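Local coordinates for poly-beta-1,6-N-acetyl-D-glucosamine export protein (Escherichia coli, PDB 4Y25) that exports the biofilm polysaccharide poly-beta-1,6-N-acetyl-D-glucosamine, probably in partially de-N-acetylated form, across the bacterial outer membrane through its C-terminal beta-barrel, at residues Asn6-Gly17 with Asp29-Pro40; Gly131-Val141 with Val153-Asp162. All coordinates share one frame; numbering follows the deposited sequence.

Contact 1 of 2, residues Asn6-Gly17 with Asp29-Pro40; sequences NLAELRIAGSTG and DVDLTTIVYSPP
Glu-9, Arg-11, Ala-13 and Ser-15 form hydrogen-bonded pairs with Tyr-37, Ile-35, Thr-33 and Asp-31, joining two nearly antiparallel strands (178°) whose axes approach to 4.5 Å. On the face of Arg-11 and Tyr-37 the partners are largely polar. The arginine chain bends at chi3 and reaches diagonally past Ile-35, bringing NH1 to 3.6 Å from Tyr-37 CE1. Guanidinium and ring planes are 89° apart, with CE1 at the guanidinium edge. NH1 also makes a salt bridge with Glu-9 OE1 (3.4 Å), while Glu-9 OE2 pairs with Arg-296 on strand 283-297. The other face is mainly aliphatic, with Leu-10, Ile-12, Val-30, Leu-32 and Val-36, but also bears Thr-16 and Thr-34. Ile-12 holds CG1 trans to its backbone N (chi1 168°), which lays CD1 across the strand gap to 3.6 Å from Leu-32 CD1. Leu-10 CD1 similarly comes to 3.7 Å from Thr-34 OG1. Gly-14, opposite Leu-32, adds no bulk there. Glu-9, Arg-11 and Tyr-37 point into the barrel, consistent with a channel wall; Leu-10 and Ile-12 point outward, consistent with lipid contact. This two-sided beta hairpin, continued by strands 283-297 and 45-55, is characteristic of an outer-membrane barrel.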
loop_
_atom_site.group_PDB
_atom_site.type_symbol
_atom_site.label_atom_id
_atom_site.label_comp_id
_atom_site.label_asym_id
_atom_site.label_seq_id
_atom_site.Cartn_x
_atom_site.Cartn_y
_atom_site.Cartn_z
ATOM N N ASN A 6 -20.602 14.913 2.386
ATOM C CA ASN A 6 -20.520 13.791 1.452
ATOM C C ASN A 6 -20.733 14.246 0.011
ATOM O O ASN A 6 -21.852 14.237 -0.504
ATOM C CB ASN A 6 -21.524 12.693 1.816
ATOM C CG ASN A 6 -21.456 12.297 3.279
ATOM O OD1 ASN A 6 -20.516 12.654 3.987
ATOM N ND2 ASN A 6 -22.440 11.529 3.731
ATOM N N LEU A 7 -19.638 14.644 -0.630
ATOM C CA LEU A 7 -19.676 15.180 -1.984
ATOM C C LEU A 7 -18.867 14.296 -2.925
ATOM O O LEU A 7 -18.585 13.138 -2.616
ATOM C CB LEU A 7 -19.127 16.613 -2.023
ATOM C CG LEU A 7 -19.691 17.705 -1.107
ATOM C CD1 LEU A 7 -19.137 17.607 0.308
ATOM C CD2 LEU A 7 -19.390 19.074 -1.692
ATOM N N ALA A 8 -18.493 14.850 -4.072
ATOM C CA ALA A 8 -17.581 14.171 -4.982
ATOM C C ALA A 8 -16.168 14.234 -4.410
ATOM O O ALA A 8 -15.810 15.198 -3.736
ATOM C CB ALA A 8 -17.634 14.799 -6.366
ATOM N N GLU A 9 -15.367 13.208 -4.673
ATOM C CA GLU A 9 -14.034 13.131 -4.087
ATOM C C GLU A 9 -12.949 12.867 -5.128
ATOM O O GLU A 9 -13.053 11.939 -5.929
ATOM C CB GLU A 9 -13.999 12.044 -3.008
ATOM C CG GLU A 9 -12.620 11.770 -2.433
ATOM C CD GLU A 9 -12.661 10.808 -1.260
ATOM O OE1 GLU A 9 -11.784 9.921 -1.184
ATOM O OE2 GLU A 9 -13.567 10.942 -0.411
ATOM N N LEU A 10 -11.908 13.693 -5.112
ATOM C CA LEU A 10 -10.742 13.468 -5.956
ATOM C C LEU A 10 -9.579 12.939 -5.129
ATOM O O LEU A 10 -9.159 13.565 -4.159
ATOM C CB LEU A 10 -10.324 14.751 -6.675
ATOM C CG LEU A 10 -8.944 14.693 -7.341
ATOM C CD1 LEU A 10 -8.899 13.633 -8.438
ATOM C CD2 LEU A 10 -8.536 16.057 -7.886
ATOM N N ARG A 11 -9.064 11.780 -5.514
ATOM C CA ARG A 11 -7.887 11.235 -4.860
ATOM C C ARG A 11 -6.733 11.193 -5.853
ATOM O O ARG A 11 -6.876 10.715 -6.980
ATOM C CB ARG A 11 -8.175 9.844 -4.282
ATOM C CG ARG A 11 -7.092 8.805 -4.541
ATOM C CD ARG A 11 -7.309 7.542 -3.715
ATOM N NE ARG A 11 -7.431 7.827 -2.287
ATOM C CZ ARG A 11 -8.570 7.777 -1.603
ATOM N NH1 ARG A 11 -9.703 7.447 -2.213
ATOM N NH2 ARG A 11 -8.577 8.054 -0.306
ATOM N N ILE A 12 -5.597 11.733 -5.435
ATOM C CA ILE A 12 -4.389 11.701 -6.245
ATOM C C ILE A 12 -3.217 11.300 -5.358
ATOM O O ILE A 12 -2.997 11.879 -4.295
ATOM C CB ILE A 12 -4.119 13.062 -6.929
ATOM C CG1 ILE A 12 -2.713 13.093 -7.529
ATOM C CG2 ILE A 12 -4.310 14.211 -5.954
ATOM C CD1 ILE A 12 -2.554 12.212 -8.743
ATOM N N ALA A 13 -2.484 10.281 -5.786
ATOM C CA ALA A 13 -1.379 9.757 -4.996
ATOM C C ALA A 13 -0.213 9.406 -5.902
ATOM O O ALA A 13 -0.409 8.953 -7.030
ATOM C CB ALA A 13 -1.821 8.542 -4.196
ATOM N N GLY A 14 1.000 9.614 -5.408
ATOM C CA GLY A 14 2.173 9.396 -6.226
ATOM C C GLY A 14 3.391 8.913 -5.473
ATOM O O GLY A 14 3.554 9.170 -4.281
ATOM N N SER A 15 4.256 8.209 -6.193
ATOM C CA SER A 15 5.481 7.671 -5.627
ATOM C C SER A 15 6.635 7.887 -6.600
ATOM O O SER A 15 6.506 7.638 -7.798
ATOM C CB SER A 15 5.312 6.184 -5.307
ATOM O OG SER A 15 6.551 5.581 -4.992
ATOM N N THR A 16 7.763 8.364 -6.087
ATOM C CA THR A 16 8.930 8.588 -6.929
ATOM C C THR A 16 10.229 8.303 -6.184
ATOM O O THR A 16 10.397 8.699 -5.030
ATOM C CB THR A 16 8.961 10.024 -7.475
ATOM O OG1 THR A 16 10.259 10.301 -8.011
ATOM C CG2 THR A 16 8.653 11.018 -6.376
ATOM N N GLY A 17 11.143 7.608 -6.854
ATOM C CA GLY A 17 12.409 7.229 -6.252
ATOM C C GLY A 17 13.498 8.278 -6.403
ATOM O O GLY A 17 13.770 8.760 -7.505
ATOM N N ASP A 29 12.134 5.875 -10.301
ATOM C CA ASP A 29 10.874 5.452 -10.898
ATOM C C ASP A 29 9.765 6.421 -10.528
ATOM O O ASP A 29 9.864 7.141 -9.538
ATOM C CB ASP A 29 10.508 4.035 -10.458
ATOM C CG ASP A 29 11.156 2.974 -11.321
ATOM O OD1 ASP A 29 11.444 3.265 -12.500
ATOM O OD2 ASP A 29 11.372 1.849 -10.825
ATOM N N VAL A 30 8.712 6.442 -11.335
ATOM C CA VAL A 30 7.614 7.374 -11.126
ATOM C C VAL A 30 6.268 6.662 -11.168
ATOM O O VAL A 30 5.882 6.101 -12.192
ATOM C CB VAL A 30 7.631 8.499 -12.178
ATOM C CG1 VAL A 30 6.393 9.374 -12.044
ATOM C CG2 VAL A 30 8.897 9.331 -12.042
ATOM N N ASP A 31 5.564 6.680 -10.039
ATOM C CA ASP A 31 4.225 6.110 -9.945
ATOM C C ASP A 31 3.217 7.206 -9.654
ATOM O O ASP A 31 3.369 7.952 -8.688
ATOM C CB ASP A 31 4.161 5.037 -8.855
ATOM C CG ASP A 31 4.588 3.673 -9.352
ATOM O OD1 ASP A 31 5.147 3.595 -10.466
ATOM O OD2 ASP A 31 4.365 2.679 -8.630
ATOM N N LEU A 32 2.194 7.314 -10.492
ATOM C CA LEU A 32 1.144 8.299 -10.268
ATOM C C LEU A 32 -0.230 7.725 -10.569
ATOM O O LEU A 32 -0.465 7.188 -11.653
ATOM C CB LEU A 32 1.372 9.543 -11.123
ATOM C CG LEU A 32 0.348 10.651 -10.867
ATOM C CD1 LEU A 32 0.840 11.611 -9.792
ATOM C CD2 LEU A 32 0.023 11.387 -12.149
ATOM N N THR A 33 -1.137 7.843 -9.605
ATOM C CA THR A 33 -2.515 7.417 -9.801
ATOM C C THR A 33 -3.486 8.511 -9.365
ATOM O O THR A 33 -3.361 9.077 -8.280
ATOM C CB THR A 33 -2.825 6.104 -9.039
ATOM O OG1 THR A 33 -4.224 5.810 -9.144
ATOM C CG2 THR A 33 -2.447 6.216 -7.570
ATOM N N THR A 34 -4.443 8.818 -10.233
ATOM C CA THR A 34 -5.475 9.797 -9.920
ATOM C C THR A 34 -6.855 9.175 -10.102
ATOM O O THR A 34 -7.128 8.536 -11.117
ATOM C CB THR A 34 -5.347 11.059 -10.794
ATOM O OG1 THR A 34 -6.546 11.838 -10.687
ATOM C CG2 THR A 34 -5.116 10.686 -12.252
ATOM N N ILE A 35 -7.715 9.350 -9.104
ATOM C CA ILE A 35 -9.049 8.755 -9.117
ATOM C C ILE A 35 -10.100 9.748 -8.630
ATOM O O ILE A 35 -9.904 10.420 -7.617
ATOM C CB ILE A 35 -9.112 7.489 -8.233
ATOM C CG1 ILE A 35 -8.137 6.425 -8.739
ATOM C CG2 ILE A 35 -10.525 6.924 -8.201
ATOM C CD1 ILE A 35 -8.116 5.171 -7.897
ATOM N N VAL A 36 -11.213 9.840 -9.350
ATOM C CA VAL A 36 -12.308 10.708 -8.932
ATOM C C VAL A 36 -13.579 9.916 -8.623
ATOM O O VAL A 36 -14.046 9.116 -9.435
ATOM C CB VAL A 36 -12.620 11.778 -10.001
ATOM C CG1 VAL A 36 -12.703 11.152 -11.387
ATOM C CG2 VAL A 36 -13.903 12.523 -9.652
ATOM N N TYR A 37 -14.127 10.137 -7.433
ATOM C CA TYR A 37 -15.384 9.520 -7.036
ATOM C C TYR A 37 -16.555 10.458 -7.297
ATOM O O TYR A 37 -16.447 11.669 -7.097
ATOM C CB TYR A 37 -15.353 9.131 -5.556
ATOM C CG TYR A 37 -14.426 7.984 -5.231
ATOM C CD1 TYR A 37 -13.066 8.194 -5.054
ATOM C CD2 TYR A 37 -14.913 6.690 -5.090
ATOM C CE1 TYR A 37 -12.214 7.150 -4.752
ATOM C CE2 TYR A 37 -14.068 5.639 -4.789
ATOM C CZ TYR A 37 -12.719 5.874 -4.620
ATOM O OH TYR A 37 -11.870 4.834 -4.317
ATOM N N SER A 38 -17.670 9.892 -7.748
ATOM C CA SER A 38 -18.908 10.645 -7.905
ATOM C C SER A 38 -19.499 10.930 -6.524
ATOM O O SER A 38 -19.043 10.361 -5.530
ATOM C CB SER A 38 -19.904 9.865 -8.773
ATOM O OG SER A 38 -20.359 8.695 -8.113
ATOM N N PRO A 39 -20.502 11.823 -6.445
ATOM C CA PRO A 39 -21.204 11.968 -5.166
ATOM C C PRO A 39 -21.942 10.681 -4.814
ATOM O O PRO A 39 -22.042 9.803 -5.673
ATOM C CB PRO A 39 -22.187 13.116 -5.429
ATOM C CG PRO A 39 -21.607 13.861 -6.576
ATOM C CD PRO A 39 -20.942 12.826 -7.429
ATOM N N PRO A 40 -22.436 10.556 -3.571
ATOM C CA PRO A 40 -23.276 9.389 -3.293
ATOM C C PRO A 40 -24.463 9.364 -4.249
ATOM O O PRO A 40 -25.458 10.045 -4.000
ATOM C CB PRO A 40 -23.718 9.601 -1.838
ATOM C CG PRO A 40 -23.478 11.053 -1.563
ATOM C CD PRO A 40 -22.289 11.425 -2.391
#

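Contact 2 of 2, residues Gly131-Val141 with Val153-Asp162; sequences GVTGNSAQAYV and VSWAFTDFSD
Trp-155 lays one ring face over the peptide of Ala-139: Ala-139 O sits 3.9 Å above the ring plane, over its centre, and Ala-139 CB meets Trp-155 CE2 at 3.8 Å. The indole gets there because CG lies between the backbone N and the carbonyl carbon (chi1 60°), folding the ring back over the neighbouring strand. The short Ala-139 side chain lets the indole lie close to the backbone, and Ala-139 O accepts a hydrogen bond from the backbone N of Trp-155 (3.0 Å). On the same side of the sheet, Val-141 CG2 approaches Trp-155 CH2 obliquely. Small groups meet on the other side: Gln-138 CG lies 3.9 Å from Ala-156 CB, and Tyr-140 CB 3.8 Å from Ser-154 CB. At the far end Val-132 CG1 comes in at the edge of the Phe-160 ring, 3.5 Å from CD2; that ring also meets Tyr-203, their planes parallel. Beyond the regular ladder, Ser-161 OG takes the Thr-133 N-H in a 2.6 Å bond (160°). Outward Trp-155, Phe-157 and Val-141 are consistent with a membrane-facing surface that turns polar at Asn-135 and Asp-159; inward Gln-138, Tyr-140 and Ser-154 are consistent with a polar channel lining, although Phe-160 also lies inward.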
loop_
_atom_site.group_PDB
_atom_site.type_symbol
_atom_site.label_atom_id
_atom_site.label_comp_id
_atom_site.label_asym_id
_atom_site.label_seq_id
_atom_site.Cartn_x
_atom_site.Cartn_y
_atom_site.Cartn_z
ATOM N N GLY A 131 6.724 -9.521 -20.395
ATOM C CA GLY A 131 5.286 -9.720 -20.404
ATOM C C GLY A 131 4.754 -10.651 -19.331
ATOM O O GLY A 131 3.900 -11.489 -19.617
ATOM N N VAL A 132 5.239 -10.513 -18.100
ATOM C CA VAL A 132 4.767 -11.370 -17.016
ATOM C C VAL A 132 3.445 -10.873 -16.438
ATOM O O VAL A 132 3.370 -9.809 -15.819
ATOM C CB VAL A 132 5.805 -11.491 -15.885
ATOM C CG1 VAL A 132 5.187 -12.171 -14.673
ATOM C CG2 VAL A 132 7.012 -12.279 -16.365
ATOM N N THR A 133 2.405 -11.671 -16.654
ATOM C CA THR A 133 1.056 -11.372 -16.197
ATOM C C THR A 133 0.800 -12.066 -14.859
ATOM O O THR A 133 1.325 -13.151 -14.612
ATOM C CB THR A 133 0.014 -11.823 -17.248
ATOM O OG1 THR A 133 0.231 -11.110 -18.473
ATOM C CG2 THR A 133 -1.410 -11.580 -16.772
ATOM N N GLY A 134 0.008 -11.439 -13.992
ATOM C CA GLY A 134 -0.306 -12.027 -12.703
ATOM C C GLY A 134 -1.718 -11.774 -12.205
ATOM O O GLY A 134 -2.251 -10.674 -12.340
ATOM N N ASN A 135 -2.323 -12.808 -11.629
ATOM C CA ASN A 135 -3.615 -12.687 -10.957
ATOM C C ASN A 135 -3.486 -13.165 -9.513
ATOM O O ASN A 135 -2.735 -14.099 -9.234
ATOM C CB ASN A 135 -4.693 -13.484 -11.694
ATOM C CG ASN A 135 -4.818 -13.090 -13.153
ATOM O OD1 ASN A 135 -4.521 -11.956 -13.531
ATOM N ND2 ASN A 135 -5.266 -14.026 -13.981
ATOM N N SER A 136 -4.210 -12.533 -8.595
ATOM C CA SER A 136 -3.991 -12.805 -7.178
ATOM C C SER A 136 -5.264 -12.863 -6.342
ATOM O O SER A 136 -6.359 -12.554 -6.816
ATOM C CB SER A 136 -3.059 -11.746 -6.583
ATOM O OG SER A 136 -3.684 -10.472 -6.571
ATOM N N ALA A 137 -5.094 -13.256 -5.082
ATOM C CA ALA A 137 -6.176 -13.274 -4.108
ATOM C C ALA A 137 -5.646 -12.889 -2.729
ATOM O O ALA A 137 -4.771 -13.561 -2.183
ATOM C CB ALA A 137 -6.832 -14.643 -4.066
ATOM N N GLN A 138 -6.166 -11.799 -2.174
ATOM C CA GLN A 138 -5.753 -11.352 -0.849
ATOM C C GLN A 138 -6.839 -11.613 0.187
ATOM O O GLN A 138 -8.028 -11.600 -0.130
ATOM C CB GLN A 138 -5.406 -9.860 -0.852
ATOM C CG GLN A 138 -4.336 -9.440 -1.846
ATOM C CD GLN A 138 -3.930 -7.988 -1.673
ATOM O OE1 GLN A 138 -4.300 -7.342 -0.692
ATOM N NE2 GLN A 138 -3.169 -7.467 -2.628
ATOM N N ALA A 139 -6.417 -11.845 1.425
ATOM C CA ALA A 139 -7.336 -11.913 2.553
ATOM C C ALA A 139 -6.655 -11.373 3.803
ATOM O O ALA A 139 -5.438 -11.505 3.954
ATOM C CB ALA A 139 -7.814 -13.336 2.774
ATOM N N TYR A 140 -7.427 -10.757 4.693
ATOM C CA TYR A 140 -6.868 -10.298 5.960
ATOM C C TYR A 140 -7.879 -10.301 7.102
ATOM O O TYR A 140 -9.089 -10.265 6.884
ATOM C CB TYR A 140 -6.264 -8.898 5.809
ATOM C CG TYR A 140 -7.249 -7.791 5.496
ATOM C CD1 TYR A 140 -7.941 -7.139 6.513
ATOM C CD2 TYR A 140 -7.459 -7.372 4.190
ATOM C CE1 TYR A 140 -8.831 -6.117 6.231
ATOM C CE2 TYR A 140 -8.344 -6.350 3.899
ATOM C CZ TYR A 140 -9.028 -5.726 4.923
ATOM O OH TYR A 140 -9.909 -4.706 4.636
ATOM N N VAL A 141 -7.356 -10.350 8.324
ATOM C CA VAL A 141 -8.171 -10.310 9.532
ATOM C C VAL A 141 -7.568 -9.314 10.519
ATOM O O VAL A 141 -6.372 -9.356 10.801
ATOM C CB VAL A 141 -8.282 -11.700 10.197
ATOM C CG1 VAL A 141 -9.032 -11.606 11.517
ATOM C CG2 VAL A 141 -8.964 -12.684 9.262
ATOM N N VAL A 153 -3.606 -9.776 10.719
ATOM C CA VAL A 153 -3.102 -10.916 9.969
ATOM C C VAL A 153 -3.507 -10.791 8.509
ATOM O O VAL A 153 -4.657 -10.485 8.200
ATOM C CB VAL A 153 -3.623 -12.248 10.529
ATOM C CG1 VAL A 153 -2.734 -13.390 10.065
ATOM C CG2 VAL A 153 -3.682 -12.197 12.049
ATOM N N SER A 154 -2.557 -11.024 7.613
ATOM C CA SER A 154 -2.811 -10.893 6.187
ATOM C C SER A 154 -1.987 -11.887 5.391
ATOM O O SER A 154 -0.894 -12.277 5.803
ATOM C CB SER A 154 -2.506 -9.471 5.717
ATOM O OG SER A 154 -2.566 -9.381 4.306
ATOM N N TRP A 155 -2.519 -12.301 4.248
ATOM C CA TRP A 155 -1.796 -13.188 3.350
ATOM C C TRP A 155 -2.328 -13.054 1.932
ATOM O O TRP A 155 -3.461 -12.622 1.722
ATOM C CB TRP A 155 -1.896 -14.640 3.817
ATOM C CG TRP A 155 -3.293 -15.142 3.871
ATOM C CD1 TRP A 155 -3.972 -15.783 2.879
ATOM C CD2 TRP A 155 -4.196 -15.043 4.978
ATOM N NE1 TRP A 155 -5.244 -16.092 3.297
ATOM C CE2 TRP A 155 -5.405 -15.647 4.584
ATOM C CE3 TRP A 155 -4.100 -14.503 6.263
ATOM C CZ2 TRP A 155 -6.509 -15.728 5.429
ATOM C CZ3 TRP A 155 -5.196 -14.582 7.100
ATOM C CH2 TRP A 155 -6.385 -15.190 6.681
ATOM N N ALA A 156 -1.500 -13.425 0.962
ATOM C CA ALA A 156 -1.867 -13.298 -0.439
ATOM C C ALA A 156 -1.190 -14.363 -1.288
ATOM O O ALA A 156 -0.021 -14.687 -1.084
ATOM C CB ALA A 156 -1.513 -11.915 -0.953
ATOM N N PHE A 157 -1.940 -14.905 -2.240
ATOM C CA PHE A 157 -1.400 -15.864 -3.192
ATOM C C PHE A 157 -1.418 -15.232 -4.584
ATOM O O PHE A 157 -2.386 -14.568 -4.954
ATOM C CB PHE A 157 -2.203 -17.172 -3.166
ATOM C CG PHE A 157 -2.468 -17.699 -1.775
ATOM C CD1 PHE A 157 -1.564 -18.548 -1.156
ATOM C CD2 PHE A 157 -3.626 -17.354 -1.094
ATOM C CE1 PHE A 157 -1.803 -19.037 0.119
ATOM C CE2 PHE A 157 -3.872 -17.840 0.182
ATOM C CZ PHE A 157 -2.959 -18.683 0.787
ATOM N N THR A 158 -0.344 -15.418 -5.347
ATOM C CA THR A 158 -0.234 -14.790 -6.663
ATOM C C THR A 158 0.285 -15.753 -7.724
ATOM O O THR A 158 1.345 -16.352 -7.561
ATOM C CB THR A 158 0.698 -13.560 -6.629
ATOM O OG1 THR A 158 0.361 -12.720 -5.516
ATOM C CG2 THR A 158 0.575 -12.764 -7.919
ATOM N N ASP A 159 -0.464 -15.886 -8.816
ATOM C CA ASP A 159 -0.070 -16.754 -9.922
ATOM C C ASP A 159 0.485 -15.946 -11.092
ATOM O O ASP A 159 -0.233 -15.153 -11.702
ATOM C CB ASP A 159 -1.258 -17.598 -10.386
ATOM C CG ASP A 159 -0.872 -19.031 -10.692
ATOM O OD1 ASP A 159 0.104 -19.529 -10.091
ATOM O OD2 ASP A 159 -1.545 -19.657 -11.538
ATOM N N PHE A 160 1.763 -16.152 -11.399
ATOM C CA PHE A 160 2.430 -15.437 -12.485
ATOM C C PHE A 160 2.234 -16.172 -13.807
ATOM O O PHE A 160 1.968 -17.373 -13.821
ATOM C CB PHE A 160 3.927 -15.277 -12.196
ATOM C CG PHE A 160 4.247 -14.326 -11.072
ATOM C CD1 PHE A 160 3.770 -14.548 -9.789
ATOM C CD2 PHE A 160 5.058 -13.224 -11.295
ATOM C CE1 PHE A 160 4.075 -13.678 -8.760
ATOM C CE2 PHE A 160 5.369 -12.352 -10.268
ATOM C CZ PHE A 160 4.877 -12.579 -9.000
ATOM N N SER A 161 2.387 -15.459 -14.920
ATOM C CA SER A 161 2.218 -16.064 -16.239
ATOM C C SER A 161 3.457 -16.850 -16.671
ATOM O O SER A 161 3.575 -17.244 -17.832
ATOM C CB SER A 161 1.890 -14.998 -17.286
ATOM O OG SER A 161 2.983 -14.118 -17.482
ATOM N N ASP A 162 4.376 -17.074 -15.736
ATOM C CA ASP A 162 5.560 -17.883 -16.005
ATOM C C ASP A 162 5.671 -19.026 -14.995
ATOM O O ASP A 162 6.770 -19.392 -14.574
ATOM C CB ASP A 162 6.826 -17.014 -15.993
ATOM C CG ASP A 162 7.168 -16.478 -14.611
ATOM O OD1 ASP A 162 6.290 -16.489 -13.725
ATOM O OD2 ASP A 162 8.319 -16.036 -14.413
#

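Contacts 1 and 2 are separate hairpins of one closed 16-stranded barrel; their centres lie 24 Å apart and their nearest atoms about 13 Å, so they do not touch. Both rest on antiparallel backbone pairing and on faces of contrasting polarity. Contact 1 is a surface contact with few buried residues: its channel-side face includes charged residues, and its other face is mainly aliphatic. Contact 2 is partly buried; its outward face bears Trp-155 and Phe-157 but also Asn-135 and Asp-159, while uncharged residues, from Gly-134 to Phe-160, line its channel side. Contact 1 lies beside the barrel closure between strands 8-20 and 283-297, whereas contact 2 is flanked by strands 110-118 and 165-179.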